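Local coordinates for protein pectinesterase A (Erwinia chrysanthemi, PDB 2NTP) that hydrolyses the methyl esters of galacturonosyl residues in pectin, releasing methanol, a reaction thought to begin the maceration and soft-rotting of plant tissue, at residues T3-D14 with P34-Y44. Numbering follows the deposited sequence.
Sequences TYNAVVSKSSSD and PFVILIKNGVY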
ATOM      1  N   THR A   3     -27.078   3.948   9.422  1.00 43.65           N
ATOM      2  CA  THR A   3     -26.942   4.333  10.828  1.00 42.81           C
ATOM      3  C   THR A   3     -25.555   3.974  11.374  1.00 41.98           C
ATOM      4  O   THR A   3     -24.883   3.087  10.841  1.00 41.98           O
ATOM      5  CB  THR A   3     -28.065   3.708  11.709  1.00 42.94           C
ATOM      6  OG1 THR A   3     -27.911   4.135  13.069  1.00 43.22           O
ATOM      7  CG2 THR A   3     -28.039   2.179  11.649  1.00 43.01           C
ATOM      8  N   TYR A   4     -25.133   4.671  12.429  1.00 40.85           N
ATOM      9  CA  TYR A   4     -23.820   4.437  13.033  1.00 39.62           C
ATOM     10  C   TYR A   4     -23.925   3.814  14.423  1.00 38.72           C
ATOM     11  O   TYR A   4     -24.731   4.246  15.253  1.00 38.63           O
ATOM     12  CB  TYR A   4     -23.000   5.732  13.090  1.00 39.78           C
ATOM     13  CG  TYR A   4     -22.842   6.420  11.751  1.00 39.80           C
ATOM     14  CD1 TYR A   4     -21.992   5.899  10.772  1.00 39.91           C
ATOM     15  CD2 TYR A   4     -23.543   7.588  11.460  1.00 39.89           C
ATOM     16  CE1 TYR A   4     -21.851   6.525   9.537  1.00 39.93           C
ATOM     17  CE2 TYR A   4     -23.407   8.222  10.231  1.00 40.03           C
ATOM     18  CZ  TYR A   4     -22.560   7.686   9.276  1.00 39.98           C
ATOM     19  OH  TYR A   4     -22.423   8.312   8.060  1.00 40.10           O
ATOM     20  N   ASN A   5     -23.107   2.793  14.660  1.00 37.34           N
ATOM     21  CA  ASN A   5     -23.031   2.133  15.960  1.00 36.23           C
ATOM     22  C   ASN A   5     -22.235   2.946  16.978  1.00 35.61           C
ATOM     23  O   ASN A   5     -22.510   2.893  18.177  1.00 35.40           O
ATOM     24  CB  ASN A   5     -22.408   0.746  15.817  1.00 36.07           C
ATOM     25  CG  ASN A   5     -23.237  -0.184  14.955  1.00 35.81           C
ATOM     26  OD1 ASN A   5     -22.980  -0.331  13.762  1.00 34.69           O
ATOM     27  ND2 ASN A   5     -24.242  -0.815  15.557  1.00 35.26           N
ATOM     28  N   ALA A   6     -21.242   3.684  16.488  1.00 34.78           N
ATOM     29  CA  ALA A   6     -20.410   4.547  17.324  1.00 34.07           C
ATOM     30  C   ALA A   6     -19.959   5.775  16.544  1.00 33.65           C
ATOM     31  O   ALA A   6     -19.848   5.728  15.317  1.00 33.43           O
ATOM     32  CB  ALA A   6     -19.206   3.777  17.846  1.00 34.11           C
ATOM     33  N   VAL A   7     -19.713   6.871  17.258  1.00 33.17           N
ATOM     34  CA  VAL A   7     -19.211   8.105  16.648  1.00 32.87           C
ATOM     35  C   VAL A   7     -17.957   8.572  17.387  1.00 32.77           C
ATOM     36  O   VAL A   7     -17.915   8.562  18.618  1.00 32.47           O
ATOM     37  CB  VAL A   7     -20.282   9.235  16.632  1.00 32.84           C
ATOM     38  CG1 VAL A   7     -19.745  10.491  15.953  1.00 32.80           C
ATOM     39  CG2 VAL A   7     -21.553   8.770  15.926  1.00 32.75           C
ATOM     40  N   VAL A   8     -16.938   8.959  16.622  1.00 32.67           N
ATOM     41  CA  VAL A   8     -15.702   9.519  17.168  1.00 32.79           C
ATOM     42  C   VAL A   8     -15.621  10.998  16.797  1.00 33.17           C
ATOM     43  O   VAL A   8     -15.870  11.367  15.649  1.00 32.76           O
ATOM     44  CB  VAL A   8     -14.443   8.771  16.636  1.00 32.71           C
ATOM     45  CG1 VAL A   8     -13.173   9.293  17.296  1.00 32.56           C
ATOM     46  CG2 VAL A   8     -14.558   7.283  16.875  1.00 32.36           C
ATOM     47  N   SER A   9     -15.288  11.840  17.775  1.00 33.88           N
ATOM     48  CA  SER A   9     -15.112  13.273  17.532  1.00 34.82           C
ATOM     49  C   SER A   9     -14.072  13.891  18.461  1.00 35.43           C
ATOM     50  O   SER A   9     -13.800  13.365  19.543  1.00 35.31           O
ATOM     51  CB  SER A   9     -16.443  14.023  17.662  1.00 34.80           C
ATOM     52  OG  SER A   9     -16.839  14.132  19.015  1.00 35.18           O
ATOM     53  N   LYS A  10     -13.500  15.008  18.021  1.00 36.42           N
ATOM     54  CA  LYS A  10     -12.533  15.765  18.809  1.00 37.51           C
ATOM     55  C   LYS A  10     -13.218  16.642  19.854  1.00 38.44           C
ATOM     56  O   LYS A  10     -12.616  16.988  20.871  1.00 38.52           O
ATOM     57  CB  LYS A  10     -11.666  16.639  17.894  1.00 37.38           C
ATOM     58  CG  LYS A  10     -10.641  15.875  17.065  1.00 37.12           C
ATOM     59  CD  LYS A  10      -9.528  15.314  17.936  1.00 36.47           C
ATOM     60  CE  LYS A  10      -8.518  14.553  17.107  1.00 35.86           C
ATOM     61  NZ  LYS A  10      -7.462  13.935  17.955  1.00 35.02           N
ATOM     62  N   SER A  11     -14.476  16.996  19.592  1.00 39.57           N
ATOM     63  CA  SER A  11     -15.225  17.911  20.453  1.00 40.78           C
ATOM     64  C   SER A  11     -16.109  17.182  21.462  1.00 41.46           C
ATOM     65  O   SER A  11     -16.757  16.186  21.133  1.00 41.67           O
ATOM     66  CB  SER A  11     -16.075  18.864  19.608  1.00 40.78           C
ATOM     67  OG  SER A  11     -15.263  19.659  18.760  1.00 41.31           O
ATOM     68  N   SER A  12     -16.122  17.694  22.690  1.00 42.33           N
ATOM     69  CA  SER A  12     -17.015  17.203  23.740  1.00 43.05           C
ATOM     70  C   SER A  12     -18.413  17.810  23.588  1.00 43.46           C
ATOM     71  O   SER A  12     -19.369  17.366  24.229  1.00 43.60           O
ATOM     72  CB  SER A  12     -16.441  17.518  25.124  1.00 43.10           C
ATOM     73  OG  SER A  12     -16.224  18.910  25.284  1.00 43.39           O
ATOM     74  N   SER A  13     -18.511  18.826  22.730  1.00 43.88           N
ATOM     75  CA  SER A  13     -19.774  19.495  22.415  1.00 44.17           C
ATOM     76  C   SER A  13     -20.679  18.640  21.521  1.00 44.21           C
ATOM     77  O   SER A  13     -21.877  18.917  21.397  1.00 44.35           O
ATOM     78  CB  SER A  13     -19.499  20.849  21.751  1.00 44.24           C
ATOM     79  OG  SER A  13     -20.706  21.523  21.434  1.00 44.70           O
ATOM     80  N   ASP A  14     -20.100  17.612  20.900  1.00 44.12           N
ATOM     81  CA  ASP A  14     -20.846  16.670  20.062  1.00 43.87           C
ATOM     82  C   ASP A  14     -21.831  15.834  20.882  1.00 43.40           C
ATOM     83  O   ASP A  14     -22.934  15.532  20.417  1.00 43.51           O
ATOM     84  CB  ASP A  14     -19.891  15.756  19.289  1.00 44.13           C
ATOM     85  CG  ASP A  14     -19.293  16.429  18.062  1.00 44.72           C
ATOM     86  OD1 ASP A  14     -18.816  17.581  18.170  1.00 45.85           O
ATOM     87  OD2 ASP A  14     -19.290  15.798  16.986  1.00 45.50           O
ATOM     88  N   PRO A  34     -22.345  -6.502  11.539  1.00 16.96           N
ATOM     89  CA  PRO A  34     -21.713  -5.253  11.095  1.00 16.48           C
ATOM     90  C   PRO A  34     -21.604  -4.212  12.212  1.00 16.05           C
ATOM     91  O   PRO A  34     -22.542  -4.033  12.996  1.00 15.90           O
ATOM     92  CB  PRO A  34     -22.640  -4.755   9.977  1.00 16.48           C
ATOM     93  CG  PRO A  34     -23.918  -5.492  10.162  1.00 16.96           C
ATOM     94  CD  PRO A  34     -23.560  -6.810  10.761  1.00 17.01           C
ATOM     95  N   PHE A  35     -20.447  -3.561  12.294  1.00 15.51           N
ATOM     96  CA  PHE A  35     -20.235  -2.471  13.243  1.00 15.26           C
ATOM     97  C   PHE A  35     -19.642  -1.291  12.490  1.00 14.99           C
ATOM     98  O   PHE A  35     -18.556  -1.401  11.914  1.00 15.23           O
ATOM     99  CB  PHE A  35     -19.307  -2.915  14.378  1.00 15.29           C
ATOM    100  CG  PHE A  35     -19.339  -2.010  15.581  1.00 15.73           C
ATOM    101  CD1 PHE A  35     -20.335  -2.154  16.547  1.00 16.23           C
ATOM    102  CD2 PHE A  35     -18.378  -1.017  15.754  1.00 15.58           C
ATOM    103  CE1 PHE A  35     -20.375  -1.324  17.664  1.00 16.90           C
ATOM    104  CE2 PHE A  35     -18.412  -0.178  16.872  1.00 16.03           C
ATOM    105  CZ  PHE A  35     -19.415  -0.335  17.825  1.00 16.20           C
ATOM    106  N   VAL A  36     -20.368  -0.177  12.491  1.00 14.60           N
ATOM    107  CA  VAL A  36     -20.031   0.991  11.677  1.00 14.51           C
ATOM    108  C   VAL A  36     -19.712   2.191  12.562  1.00 14.42           C
ATOM    109  O   VAL A  36     -20.522   2.591  13.406  1.00 14.68           O
ATOM    110  CB  VAL A  36     -21.176   1.347  10.697  1.00 14.56           C
ATOM    111  CG1 VAL A  36     -20.732   2.405   9.691  1.00 14.79           C
ATOM    112  CG2 VAL A  36     -21.679   0.089   9.982  1.00 14.54           C
ATOM    113  N   ILE A  37     -18.526   2.763  12.356  1.00 14.15           N
ATOM    114  CA  ILE A  37     -18.053   3.889  13.155  1.00 13.67           C
ATOM    115  C   ILE A  37     -17.876   5.139  12.295  1.00 13.91           C
ATOM    116  O   ILE A  37     -17.161   5.116  11.286  1.00 13.81           O
ATOM    117  CB  ILE A  37     -16.721   3.547  13.873  1.00 13.77           C
ATOM    118  CG1 ILE A  37     -16.891   2.292  14.732  1.00 13.24           C
ATOM    119  CG2 ILE A  37     -16.235   4.739  14.716  1.00 13.57           C
ATOM    120  CD1 ILE A  37     -15.582   1.666  15.213  1.00 13.42           C
ATOM    121  N   LEU A  38     -18.541   6.222  12.692  1.00 13.75           N
ATOM    122  CA  LEU A  38     -18.343   7.512  12.049  1.00 14.13           C
ATOM    123  C   LEU A  38     -17.206   8.223  12.759  1.00 14.04           C
ATOM    124  O   LEU A  38     -17.184   8.304  13.991  1.00 14.52           O
ATOM    125  CB  LEU A  38     -19.617   8.367  12.083  1.00 14.25           C
ATOM    126  CG  LEU A  38     -19.542   9.789  11.503  1.00 14.40           C
ATOM    127  CD1 LEU A  38     -19.312   9.798   9.989  1.00 15.38           C
ATOM    128  CD2 LEU A  38     -20.804  10.583  11.855  1.00 14.80           C
ATOM    129  N   ILE A  39     -16.249   8.712  11.977  1.00 13.80           N
ATOM    130  CA  ILE A  39     -15.126   9.472  12.514  1.00 13.35           C
ATOM    131  C   ILE A  39     -15.212  10.916  12.018  1.00 13.47           C
ATOM    132  O   ILE A  39     -14.993  11.189  10.839  1.00 13.37           O
ATOM    133  CB  ILE A  39     -13.766   8.833  12.114  1.00 13.19           C
ATOM    134  CG1 ILE A  39     -13.699   7.368  12.566  1.00 13.17           C
ATOM    135  CG2 ILE A  39     -12.604   9.631  12.695  1.00 13.25           C
ATOM    136  CD1 ILE A  39     -12.573   6.555  11.910  1.00 13.18           C
ATOM    137  N   LYS A  40     -15.546  11.841  12.920  1.00 13.79           N
ATOM    138  CA  LYS A  40     -15.629  13.261  12.562  1.00 14.20           C
ATOM    139  C   LYS A  40     -14.246  13.845  12.281  1.00 13.91           C
ATOM    140  O   LYS A  40     -13.238  13.309  12.761  1.00 13.81           O
ATOM    141  CB  LYS A  40     -16.336  14.062  13.667  1.00 14.72           C
ATOM    142  CG  LYS A  40     -17.795  13.685  13.887  1.00 16.61           C
ATOM    143  CD  LYS A  40     -18.699  14.290  12.814  1.00 20.52           C
ATOM    144  CE  LYS A  40     -20.161  14.285  13.240  1.00 22.65           C
ATOM    145  NZ  LYS A  40     -20.436  15.305  14.296  1.00 25.07           N
ATOM    146  N   ASN A  41     -14.209  14.928  11.502  1.00 13.73           N
ATOM    147  CA  ASN A  41     -12.965  15.597  11.111  1.00 13.62           C
ATOM    148  C   ASN A  41     -12.016  15.836  12.279  1.00 13.62           C
ATOM    149  O   ASN A  41     -12.439  16.234  13.371  1.00 13.81           O
ATOM    150  CB  ASN A  41     -13.250  16.926  10.399  1.00 13.75           C
ATOM    151  CG  ASN A  41     -13.775  16.738   8.983  1.00 14.56           C
ATOM    152  OD1 ASN A  41     -13.475  15.746   8.321  1.00 15.04           O
ATOM    153  ND2 ASN A  41     -14.556  17.702   8.512  1.00 14.96           N
ATOM    154  N   GLY A  42     -10.740  15.577  12.036  1.00 13.34           N
ATOM    155  CA  GLY A  42      -9.702  15.731  13.046  1.00 13.09           C
ATOM    156  C   GLY A  42      -8.533  14.832  12.708  1.00 13.11           C
ATOM    157  O   GLY A  42      -8.660  13.931  11.877  1.00 12.91           O
ATOM    158  N   VAL A  43      -7.392  15.094  13.341  1.00 12.87           N
ATOM    159  CA  VAL A  43      -6.207  14.252  13.188  1.00 12.66           C
ATOM    160  C   VAL A  43      -6.090  13.383  14.433  1.00 12.57           C
ATOM    161  O   VAL A  43      -5.863  13.879  15.547  1.00 12.88           O
ATOM    162  CB  VAL A  43      -4.913  15.084  12.965  1.00 12.70           C
ATOM    163  CG1 VAL A  43      -3.692  14.176  12.854  1.00 13.23           C
ATOM    164  CG2 VAL A  43      -5.039  15.947  11.721  1.00 12.97           C
ATOM    165  N   TYR A  44      -6.266  12.085  14.233  1.00 11.95           N
ATOM    166  CA  TYR A  44      -6.226  11.110  15.313  1.00 11.67           C
ATOM    167  C   TYR A  44      -4.875  10.411  15.320  1.00 11.84           C
ATOM    168  O   TYR A  44      -4.568   9.612  14.430  1.00 11.46           O
ATOM    169  CB  TYR A  44      -7.393  10.127  15.175  1.00 11.83           C
ATOM    170  CG  TYR A  44      -8.737  10.829  15.204  1.00 11.57           C
ATOM    171  CD1 TYR A  44      -9.271  11.417  14.052  1.00 11.24           C
ATOM    172  CD2 TYR A  44      -9.458  10.940  16.396  1.00 11.97           C
ATOM    173  CE1 TYR A  44     -10.498  12.084  14.083  1.00 11.79           C
ATOM    174  CE2 TYR A  44     -10.680  11.603  16.434  1.00 11.61           C
ATOM    175  CZ  TYR A  44     -11.194  12.168  15.280  1.00 11.83           C
ATOM    176  OH  TYR A  44     -12.409  12.817  15.329  1.00 12.77           O
TER
HETATM  177  O   HOH W   1     -14.247  15.892  15.581  1.00 21.27           O
HETATM  178  O   HOH W   2     -20.842  13.645  16.526  1.00 86.16           O
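At the N-terminal end of the right-handed parallel beta-helix, strand 6-8 pairs with strand 35-39, the first two strands of its long parallel sheet. Ala6 O accepts Leu38 N, Leu38 O accepts Val8 N in a nearly straight 2.7 Å bond, and Val8 O accepts Lys40 N. Before the strand, Asn5 grips Val36 twice: its backbone N reaches Val36 O, and its OD1 takes Val36 N at 2.9 Å, a side-chain amide standing in for a strand carbonyl. Its CB meanwhile lies over one face of the Phe35 ring.

On the face carrying Val7 and Leu38, Leu38 CB sits over the centre of the Tyr4 ring, 3.7 Å from the centroid, with CD1 reaching CZ and CD2 reaching CE2 across the same face. Val8 lies with Ala6, Ile37 and Ile39, its two branches serving two neighbours: CG1, anti to the backbone N (chi1 -176°), meets Tyr44 CE2 at 3.5 Å, while CG2 touches Ile37 CG2.

Past strand 6-8, Lys10 bends at chi2 (-70°), its long aliphatic stem laying CE over the Tyr44 ring while NZ hydrogen-bonds Val43 O at 2.9 Å from above the carbonyl plane; the ammonium also makes an off-centre cation-pi contact. Lys40 NZ forms a 3.0 Å salt bridge with Asp14 OD2, bridged also by water. Helix 21-26, between the strands, covers Val8 and Ile37, completing the beta-alpha-beta start of the pectin methylesterase beta-helix.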